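Long-range contacts in lipoprotein (Shewanella oneidensis, PDB 3LHN), which is of uncharacterised function but, as an NlpE-like lipoprotein with a small calycin-type beta-barrel, may take part in envelope processes or bind lipid: residues A[40-45]-A[61-66]; A[36-41]-A[116-121]; A[27-32]-A[94-99]. All blocks are in the same frame, centred on the assembly; numbering follows the deposited sequence.

Contact 1 of 3, residues A[40-45]-A[61-66]; sequences ASCEGI and SIYLGK
The open end of the beta hairpin formed by strands 44-51 and 56-64 of the NlpE barrel brings Ile45 opposite Tyr63 as an antiparallel non-hydrogen-bonded pair, their side chains running side by side on one face of the sheet. In Ile45, chi1 of -46° sets CG1 beside the backbone N and leaves CG2 anti to it, over the centre of the Tyr63 ring, 4.0 Å from the centroid, a CH-pi contact almost on the ring normal. The other branch of Ile45 reaches the ring atom Tyr63 CE2 with CD1, at 3.5 Å. Cys42 SG comes instead to the edge of the same ring, 3.8 Å from Tyr63 CD2, in a sulfur-aromatic contact; this sulfur is half of the Cys39-Cys42 disulfide, so the ring packs on the cystine loop that leads into the hairpin. The backbone bond from Leu64 N to Gly44 O is short and straight (2.9 Å, 170° at the hydrogen). Glu43 crosses Leu64 obliquely, CB to CB, and its OE1 is hydrogen-bonded to Thr112 OG1 of the second subunit. Between the same two residues, Glu43 N donates to Leu64 O over 3.3 Å, from above the carbonyl plane.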
loop_
_atom_site.group_PDB
_atom_site.type_symbol
_atom_site.label_atom_id
_atom_site.label_comp_id
_atom_site.label_asym_id
_atom_site.label_seq_id
_atom_site.Cartn_x
_atom_site.Cartn_y
_atom_site.Cartn_z
ATOM N N ALA A 40 9.856 2.289 1.938
ATOM C CA ALA A 40 9.879 0.828 2.080
ATOM C C ALA A 40 10.874 0.144 1.147
ATOM O O ALA A 40 11.496 -0.861 1.523
ATOM C CB ALA A 40 8.504 0.239 1.847
ATOM N N SER A 41 11.049 0.676 -0.062
ATOM C CA SER A 41 11.974 0.010 -0.996
ATOM C C SER A 41 12.712 0.971 -1.892
ATOM O O SER A 41 12.920 0.712 -3.074
ATOM C CB SER A 41 11.240 -1.042 -1.847
ATOM O OG SER A 41 10.292 -0.397 -2.650
ATOM N N CYS A 42 13.196 2.031 -1.283
ATOM C CA CYS A 42 13.964 3.039 -2.002
ATOM C C CYS A 42 14.730 3.876 -1.013
ATOM O O CYS A 42 14.583 3.724 0.199
ATOM C CB CYS A 42 13.055 3.846 -2.911
ATOM S SG CYS A 42 12.186 5.264 -2.227
ATOM N N GLU A 43 15.545 4.774 -1.545
ATOM C CA GLU A 43 16.448 5.537 -0.709
ATOM C C GLU A 43 15.723 6.377 0.338
ATOM O O GLU A 43 16.178 6.534 1.475
ATOM C CB GLU A 43 17.314 6.417 -1.619
ATOM C CG GLU A 43 18.036 7.511 -0.852
ATOM C CD GLU A 43 19.034 8.268 -1.681
ATOM O OE1 GLU A 43 19.552 7.716 -2.666
ATOM O OE2 GLU A 43 19.343 9.387 -1.246
ATOM N N GLY A 44 14.604 6.999 -0.039
ATOM C CA GLY A 44 13.881 7.847 0.854
ATOM C C GLY A 44 12.821 8.602 0.054
ATOM O O GLY A 44 12.831 8.533 -1.169
ATOM N N ILE A 45 11.948 9.309 0.753
ATOM C CA ILE A 45 10.854 10.007 0.082
ATOM C C ILE A 45 10.980 11.499 0.401
ATOM O O ILE A 45 10.636 11.921 1.524
ATOM C CB ILE A 45 9.475 9.523 0.484
ATOM C CG1 ILE A 45 9.371 7.990 0.512
ATOM C CG2 ILE A 45 8.445 10.081 -0.496
ATOM C CD1 ILE A 45 8.048 7.495 1.103
ATOM N N SER A 61 5.821 13.962 -3.514
ATOM C CA SER A 61 6.703 12.910 -2.958
ATOM C C SER A 61 7.667 12.482 -4.042
ATOM O O SER A 61 7.215 11.941 -5.039
ATOM C CB SER A 61 5.910 11.670 -2.538
ATOM O OG SER A 61 4.895 11.974 -1.571
ATOM N N ILE A 62 8.960 12.760 -3.892
ATOM C CA ILE A 62 9.966 12.248 -4.813
ATOM C C ILE A 62 10.597 11.033 -4.183
ATOM O O ILE A 62 11.243 11.096 -3.110
ATOM C CB ILE A 62 11.051 13.273 -5.110
ATOM C CG1 ILE A 62 10.375 14.584 -5.582
ATOM C CG2 ILE A 62 12.077 12.737 -6.093
ATOM C CD1 ILE A 62 11.383 15.658 -5.945
ATOM N N TYR A 63 10.360 9.883 -4.818
ATOM C CA TYR A 63 10.946 8.633 -4.387
ATOM C C TYR A 63 12.362 8.581 -4.939
ATOM O O TYR A 63 12.592 8.407 -6.138
ATOM C CB TYR A 63 10.073 7.467 -4.830
ATOM C CG TYR A 63 8.798 7.383 -4.050
ATOM C CD1 TYR A 63 7.687 8.176 -4.325
ATOM C CD2 TYR A 63 8.690 6.518 -2.985
ATOM C CE1 TYR A 63 6.521 8.099 -3.536
ATOM C CE2 TYR A 63 7.549 6.436 -2.226
ATOM C CZ TYR A 63 6.469 7.219 -2.495
ATOM O OH TYR A 63 5.346 7.103 -1.695
ATOM N N LEU A 64 13.315 8.715 -4.045
ATOM C CA LEU A 64 14.725 8.872 -4.357
ATOM C C LEU A 64 15.363 7.524 -4.674
ATOM O O LEU A 64 14.885 6.470 -4.258
ATOM C CB LEU A 64 15.466 9.471 -3.159
ATOM C CG LEU A 64 14.924 10.815 -2.702
ATOM C CD1 LEU A 64 15.595 11.184 -1.370
ATOM C CD2 LEU A 64 15.072 11.895 -3.816
ATOM N N GLY A 65 16.472 7.587 -5.391
ATOM C CA GLY A 65 17.270 6.416 -5.715
ATOM C C GLY A 65 17.582 6.297 -7.178
ATOM O O GLY A 65 17.359 7.221 -7.979
ATOM N N LYS A 66 18.050 5.109 -7.535
ATOM C CA LYS A 66 18.488 4.821 -8.887
ATOM C C LYS A 66 17.300 4.789 -9.864
ATOM O O LYS A 66 17.483 4.889 -11.084
ATOM C CB LYS A 66 19.283 3.495 -8.880
ATOM C CG LYS A 66 20.644 3.518 -8.079
ATOM C CD LYS A 66 21.203 2.088 -7.697
#

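Contact 2 of 3, residues A[36-41]-A[116-121]. With GOL (glycerol), chain D.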
loop_
_atom_site.group_PDB
_atom_site.type_symbol
_atom_site.label_atom_id
_atom_site.label_comp_id
_atom_site.label_asym_id
_atom_site.label_seq_id
_atom_site.Cartn_x
_atom_site.Cartn_y
_atom_site.Cartn_z
ATOM N N VAL A 36 12.412 14.253 4.549
ATOM C CA VAL A 36 12.768 13.081 3.768
ATOM C C VAL A 36 12.378 11.852 4.610
ATOM O O VAL A 36 13.005 11.550 5.615
ATOM C CB VAL A 36 14.226 13.013 3.366
ATOM C CG1 VAL A 36 14.431 11.720 2.480
ATOM C CG2 VAL A 36 14.681 14.282 2.589
ATOM N N LEU A 37 11.288 11.206 4.231
ATOM C CA LEU A 37 10.696 10.127 4.992
ATOM C C LEU A 37 11.331 8.809 4.591
ATOM O O LEU A 37 11.820 8.650 3.455
ATOM C CB LEU A 37 9.199 10.046 4.692
ATOM C CG LEU A 37 8.269 11.197 5.106
ATOM C CD1 LEU A 37 6.879 11.051 4.531
ATOM C CD2 LEU A 37 8.208 11.341 6.612
ATOM N N PRO A 38 11.295 7.811 5.483
ATOM C CA PRO A 38 11.776 6.506 5.082
ATOM C C PRO A 38 10.933 5.889 4.005
ATOM O O PRO A 38 9.726 6.081 3.979
ATOM C CB PRO A 38 11.669 5.680 6.398
ATOM C CG PRO A 38 11.758 6.718 7.465
ATOM C CD PRO A 38 10.951 7.851 6.920
ATOM N N CYS A 39 11.577 5.102 3.145
ATOM C CA CYS A 39 10.905 4.496 1.993
ATOM C C CYS A 39 10.968 2.990 2.122
ATOM O O CYS A 39 12.019 2.464 2.406
ATOM C CB CYS A 39 11.623 4.949 0.746
ATOM S SG CYS A 39 10.859 4.421 -0.807
ATOM N N ALA A 40 9.856 2.289 1.938
ATOM C CA ALA A 40 9.879 0.828 2.080
ATOM C C ALA A 40 10.874 0.144 1.147
ATOM O O ALA A 40 11.496 -0.861 1.523
ATOM C CB ALA A 40 8.504 0.239 1.847
ATOM N N SER A 41 11.049 0.676 -0.062
ATOM C CA SER A 41 11.974 0.010 -0.996
ATOM C C SER A 41 12.712 0.971 -1.892
ATOM O O SER A 41 12.920 0.712 -3.074
ATOM C CB SER A 41 11.240 -1.042 -1.847
ATOM O OG SER A 41 10.292 -0.397 -2.650
ATOM N N ALA A 116 12.674 7.151 14.374
ATOM C CA ALA A 116 11.588 8.002 14.834
ATOM C C ALA A 116 11.632 9.443 14.321
ATOM O O ALA A 116 10.622 10.035 13.942
ATOM C CB ALA A 116 11.585 8.024 16.387
ATOM N N GLU A 117 12.813 10.044 14.328
ATOM C CA GLU A 117 12.903 11.439 13.944
ATOM C C GLU A 117 12.785 11.669 12.434
ATOM O O GLU A 117 12.539 12.791 11.972
ATOM C CB GLU A 117 14.225 12.015 14.443
ATOM C CG GLU A 117 14.446 11.928 15.972
ATOM N N HIS A 118 12.909 10.591 11.664
ATOM C CA HIS A 118 12.758 10.673 10.236
ATOM C C HIS A 118 11.314 10.919 9.734
ATOM O O HIS A 118 11.105 11.136 8.537
ATOM C CB HIS A 118 13.284 9.371 9.591
ATOM C CG HIS A 118 14.762 9.168 9.719
ATOM N ND1 HIS A 118 15.605 9.083 8.628
ATOM C CD2 HIS A 118 15.539 9.004 10.810
ATOM C CE1 HIS A 118 16.833 8.855 9.053
ATOM N NE2 HIS A 118 16.823 8.815 10.369
ATOM N N TYR A 119 10.346 10.912 10.650
ATOM C CA TYR A 119 8.936 11.079 10.319
ATOM C C TYR A 119 8.459 12.541 10.513
ATOM O O TYR A 119 7.298 12.848 10.314
ATOM C CB TYR A 119 8.122 10.040 11.137
ATOM C CG TYR A 119 8.440 8.659 10.682
ATOM C CD1 TYR A 119 7.852 8.098 9.562
ATOM C CD2 TYR A 119 9.398 7.906 11.335
ATOM C CE1 TYR A 119 8.178 6.838 9.120
ATOM C CE2 TYR A 119 9.756 6.658 10.881
ATOM C CZ TYR A 119 9.142 6.124 9.774
ATOM O OH TYR A 119 9.526 4.866 9.330
ATOM N N ILE A 120 9.394 13.425 10.813
ATOM C CA ILE A 120 9.096 14.860 11.019
ATOM C C ILE A 120 9.175 15.609 9.699
ATOM O O ILE A 120 10.180 15.519 8.967
ATOM C CB ILE A 120 10.084 15.499 11.974
ATOM C CG1 ILE A 120 9.980 14.849 13.347
ATOM C CG2 ILE A 120 9.778 17.021 12.086
ATOM C CD1 ILE A 120 11.110 15.194 14.279
ATOM N N LEU A 121 8.107 16.343 9.398
ATOM C CA LEU A 121 8.129 17.334 8.304
ATOM C C LEU A 121 8.137 18.740 8.934
ATOM O O LEU A 121 7.212 19.104 9.613
ATOM C CB LEU A 121 6.931 17.242 7.362
ATOM C CG LEU A 121 6.681 15.853 6.780
ATOM C CD1 LEU A 121 5.441 15.883 5.893
ATOM C CD2 LEU A 121 7.883 15.342 5.956
HETATM C C1 GOL D . 14.840 8.670 5.070
HETATM O O1 GOL D . 14.153 9.073 6.209
HETATM C C2 GOL D . 16.232 9.284 5.019
HETATM O O2 GOL D . 16.867 9.139 6.265
HETATM C C3 GOL D . 17.046 8.552 3.962
HETATM O O3 GOL D . 16.618 8.935 2.675
HETATM O O HOH W 1 11.756 13.777 7.545
#
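Pro38 and Tyr119 cross where the end of strand 31-37 meets the 3-10 turn 116-119, with Pro38 CD over one face of the tyrosine ring. From CB, the Tyr119 side chain leaves with CG anti to the carbonyl carbon (chi1 -67°), and its ring runs back to the proline: CD1 and CE1 pass beneath Pro38 CD, which lies 4.0 Å from the ring centroid in a CH-pi contact offset toward the rim. CZ meets Pro38 CG at 3.5 Å, and OH touches the same CG before bonding to Cys39 O of the second subunit. An alanine in place of Tyr119 would probably leave Pro38 without its aromatic cover and Cys39 O of the neighbouring subunit without this hydroxyl partner. Leu37 CD2 packs on His118 O at 3.5 Å and on Leu121 CD2 at 4.1 Å. A glycerol, probably from the crystallisation liquor, bridges the segments: its O1 accepts from His118 ND1 (2.8 Å) and donates to Val36 O (2.8 Å). A water between the backbones takes a weak bond from Val36 N and lies 2.9 Å from His118 O. This is the seam where the first and last strands of the antiparallel barrel, 31-37 and 120-123, meet.

Contact 3 of 3, residues A[27-32]-A[94-99]; sequences LDWPGV and YLVGEN
Trp29 chi1 of 55° sets CG between the backbone N and the carbonyl carbon, and Val96 chi1 of -178° sets CG1 anti to its backbone N. Trp29 CB points toward strand 93-97, while the indole beyond it leads away. The contact joins the segment entering the first strand of the antiparallel barrel to the end of its sixth strand. Trp29 CB rests on Val96 CG1 at 3.6 Å, a plain apolar contact. Farther along, the indole NE1 is bonded to Gln24 O, the ring meets Trp79 edge-to-face, and Pro30 CD covers one of its faces. The same valine methyl also receives Leu27, the first residue to leave helical geometry after helix 23-26: Leu27 CD1 lies 3.9 Å from Val96 CG1, so one methyl group serves both residues of the incoming segment. No hydrogen bond links the two segments, and only 182 Å² is buried between them. Between Leu27 and Trp29, Asp28 is the centre of an inverse gamma turn, closed by a weak bond from Trp29 N to Leu27 O. The two branches of Leu27 then divide: CD2 meets Glu98 CG at 3.7 Å, the side chains crossing at about a right angle, whereas CD1 packs against Gly97 O at 3.4 Å.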
loop_
_atom_site.group_PDB
_atom_site.type_symbol
_atom_site.label_atom_id
_atom_site.label_comp_id
_atom_site.label_asym_id
_atom_site.label_seq_id
_atom_site.Cartn_x
_atom_site.Cartn_y
_atom_site.Cartn_z
ATOM N N LEU A 27 -2.594 26.783 16.455
ATOM C CA LEU A 27 -1.407 26.826 15.614
ATOM C C LEU A 27 -1.654 27.527 14.285
ATOM O O LEU A 27 -2.744 27.446 13.726
ATOM C CB LEU A 27 -0.932 25.410 15.279
ATOM C CG LEU A 27 -0.493 24.515 16.441
ATOM C CD1 LEU A 27 -0.104 23.102 16.030
ATOM C CD2 LEU A 27 0.674 25.174 17.168
ATOM N N ASP A 28 -0.616 28.170 13.770
ATOM C CA ASP A 28 -0.620 28.723 12.418
ATOM C C ASP A 28 -0.159 27.526 11.555
ATOM O O ASP A 28 0.990 27.437 11.092
ATOM C CB ASP A 28 0.293 29.929 12.234
ATOM C CG ASP A 28 0.274 30.439 10.792
ATOM O OD1 ASP A 28 -0.690 30.122 10.091
ATOM O OD2 ASP A 28 1.227 31.149 10.419
ATOM N N TRP A 29 -1.055 26.578 11.375
ATOM C CA TRP A 29 -0.740 25.315 10.675
ATOM C C TRP A 29 -0.844 25.361 9.142
ATOM O O TRP A 29 -0.191 24.591 8.507
ATOM C CB TRP A 29 -1.498 24.100 11.252
ATOM C CG TRP A 29 -3.007 24.287 11.281
ATOM C CD1 TRP A 29 -3.767 24.706 12.333
ATOM C CD2 TRP A 29 -3.905 24.125 10.179
ATOM N NE1 TRP A 29 -5.074 24.844 11.949
ATOM C CE2 TRP A 29 -5.193 24.468 10.644
ATOM C CE3 TRP A 29 -3.745 23.740 8.833
ATOM C CZ2 TRP A 29 -6.317 24.413 9.832
ATOM C CZ3 TRP A 29 -4.853 23.692 8.034
ATOM C CH2 TRP A 29 -6.129 24.047 8.535
ATOM N N PRO A 30 -1.688 26.213 8.542
ATOM C CA PRO A 30 -1.660 26.288 7.048
ATOM C C PRO A 30 -0.231 26.648 6.611
ATOM O O PRO A 30 0.380 27.538 7.158
ATOM C CB PRO A 30 -2.693 27.380 6.727
ATOM C CG PRO A 30 -3.614 27.362 7.874
ATOM C CD PRO A 30 -2.719 27.134 9.090
ATOM N N GLY A 31 0.277 25.922 5.646
ATOM C CA GLY A 31 1.624 26.136 5.191
ATOM C C GLY A 31 2.230 24.905 4.573
ATOM O O GLY A 31 1.533 23.927 4.273
ATOM N N VAL A 32 3.532 24.990 4.343
ATOM C CA VAL A 32 4.295 24.014 3.624
ATOM C C VAL A 32 5.293 23.343 4.532
ATOM O O VAL A 32 6.047 24.009 5.239
ATOM C CB VAL A 32 5.056 24.693 2.469
ATOM C CG1 VAL A 32 5.893 23.692 1.640
ATOM C CG2 VAL A 32 4.074 25.462 1.556
ATOM N N TYR A 94 -1.066 12.512 10.380
ATOM C CA TYR A 94 -0.047 13.356 10.953
ATOM C C TYR A 94 -0.512 14.039 12.220
ATOM O O TYR A 94 -1.669 14.447 12.337
ATOM C CB TYR A 94 0.375 14.488 9.999
ATOM C CG TYR A 94 1.116 14.045 8.765
ATOM C CD1 TYR A 94 0.451 13.638 7.648
ATOM C CD2 TYR A 94 2.505 14.103 8.736
ATOM C CE1 TYR A 94 1.148 13.200 6.500
ATOM C CE2 TYR A 94 3.213 13.722 7.626
ATOM C CZ TYR A 94 2.534 13.282 6.531
ATOM O OH TYR A 94 3.292 12.917 5.440
ATOM N N LEU A 95 0.408 14.201 13.148
ATOM C CA LEU A 95 0.185 14.985 14.366
ATOM C C LEU A 95 0.631 16.395 14.016
ATOM O O LEU A 95 1.777 16.627 13.636
ATOM C CB LEU A 95 0.998 14.451 15.541
ATOM C CG LEU A 95 0.931 15.232 16.841
ATOM C CD1 LEU A 95 -0.412 15.117 17.499
ATOM C CD2 LEU A 95 2.016 14.641 17.752
ATOM N N VAL A 96 -0.271 17.367 14.186
ATOM C CA VAL A 96 0.046 18.751 13.806
ATOM C C VAL A 96 0.663 19.423 15.025
ATOM O O VAL A 96 0.033 19.479 16.089
ATOM C CB VAL A 96 -1.232 19.485 13.371
ATOM C CG1 VAL A 96 -0.931 20.937 12.924
ATOM C CG2 VAL A 96 -1.956 18.725 12.244
ATOM N N GLY A 97 1.879 19.935 14.877
ATOM C CA GLY A 97 2.590 20.491 15.974
ATOM C C GLY A 97 3.153 21.867 15.656
ATOM O O GLY A 97 2.939 22.426 14.597
ATOM N N GLU A 98 3.917 22.418 16.586
ATOM C CA GLU A 98 4.539 23.731 16.377
ATOM C C GLU A 98 5.606 23.661 15.283
ATOM O O GLU A 98 6.669 22.997 15.442
ATOM C CB GLU A 98 5.137 24.274 17.687
ATOM C CG GLU A 98 4.018 24.565 18.678
ATOM C CD GLU A 98 4.388 25.442 19.839
ATOM O OE1 GLU A 98 5.263 26.334 19.650
ATOM O OE2 GLU A 98 3.670 25.319 20.877
ATOM N N ASN A 99 5.339 24.378 14.190
ATOM C CA ASN A 99 6.220 24.429 13.027
ATOM C C ASN A 99 6.547 23.061 12.420
ATOM O O ASN A 99 7.598 22.908 11.805
ATOM C CB ASN A 99 7.500 25.155 13.369
ATOM C CG ASN A 99 7.236 26.609 13.730
ATOM O OD1 ASN A 99 6.369 27.253 13.128
ATOM N ND2 ASN A 99 8.008 27.126 14.707
#

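How the contacts relate
From the N terminus, the chain first enters contact 3, whose segment 27-32 leads into strand 31-37 and later receives 94-99, closing a loop of 61 residues. At the far end of that strand, 36-41 begins contact 2 and waits for 116-121, so contacts 2 and 3 alternate along the chain and cross. Contact 1 closes a short hairpin, 40-45 with 61-66; it lies within the loop of contact 3 and sets out from the same stretch as contact 2, sharing Ala40 and Ser41. These neighbours touch, Ile45 N lying 2.8 Å from Leu37 O. Contacts 1 and 2 both meet the second subunit; contact 3 lies on the other side of the chain's centre, yet its Tyr94 CE2 reaches Leu121 CD1 of contact 2.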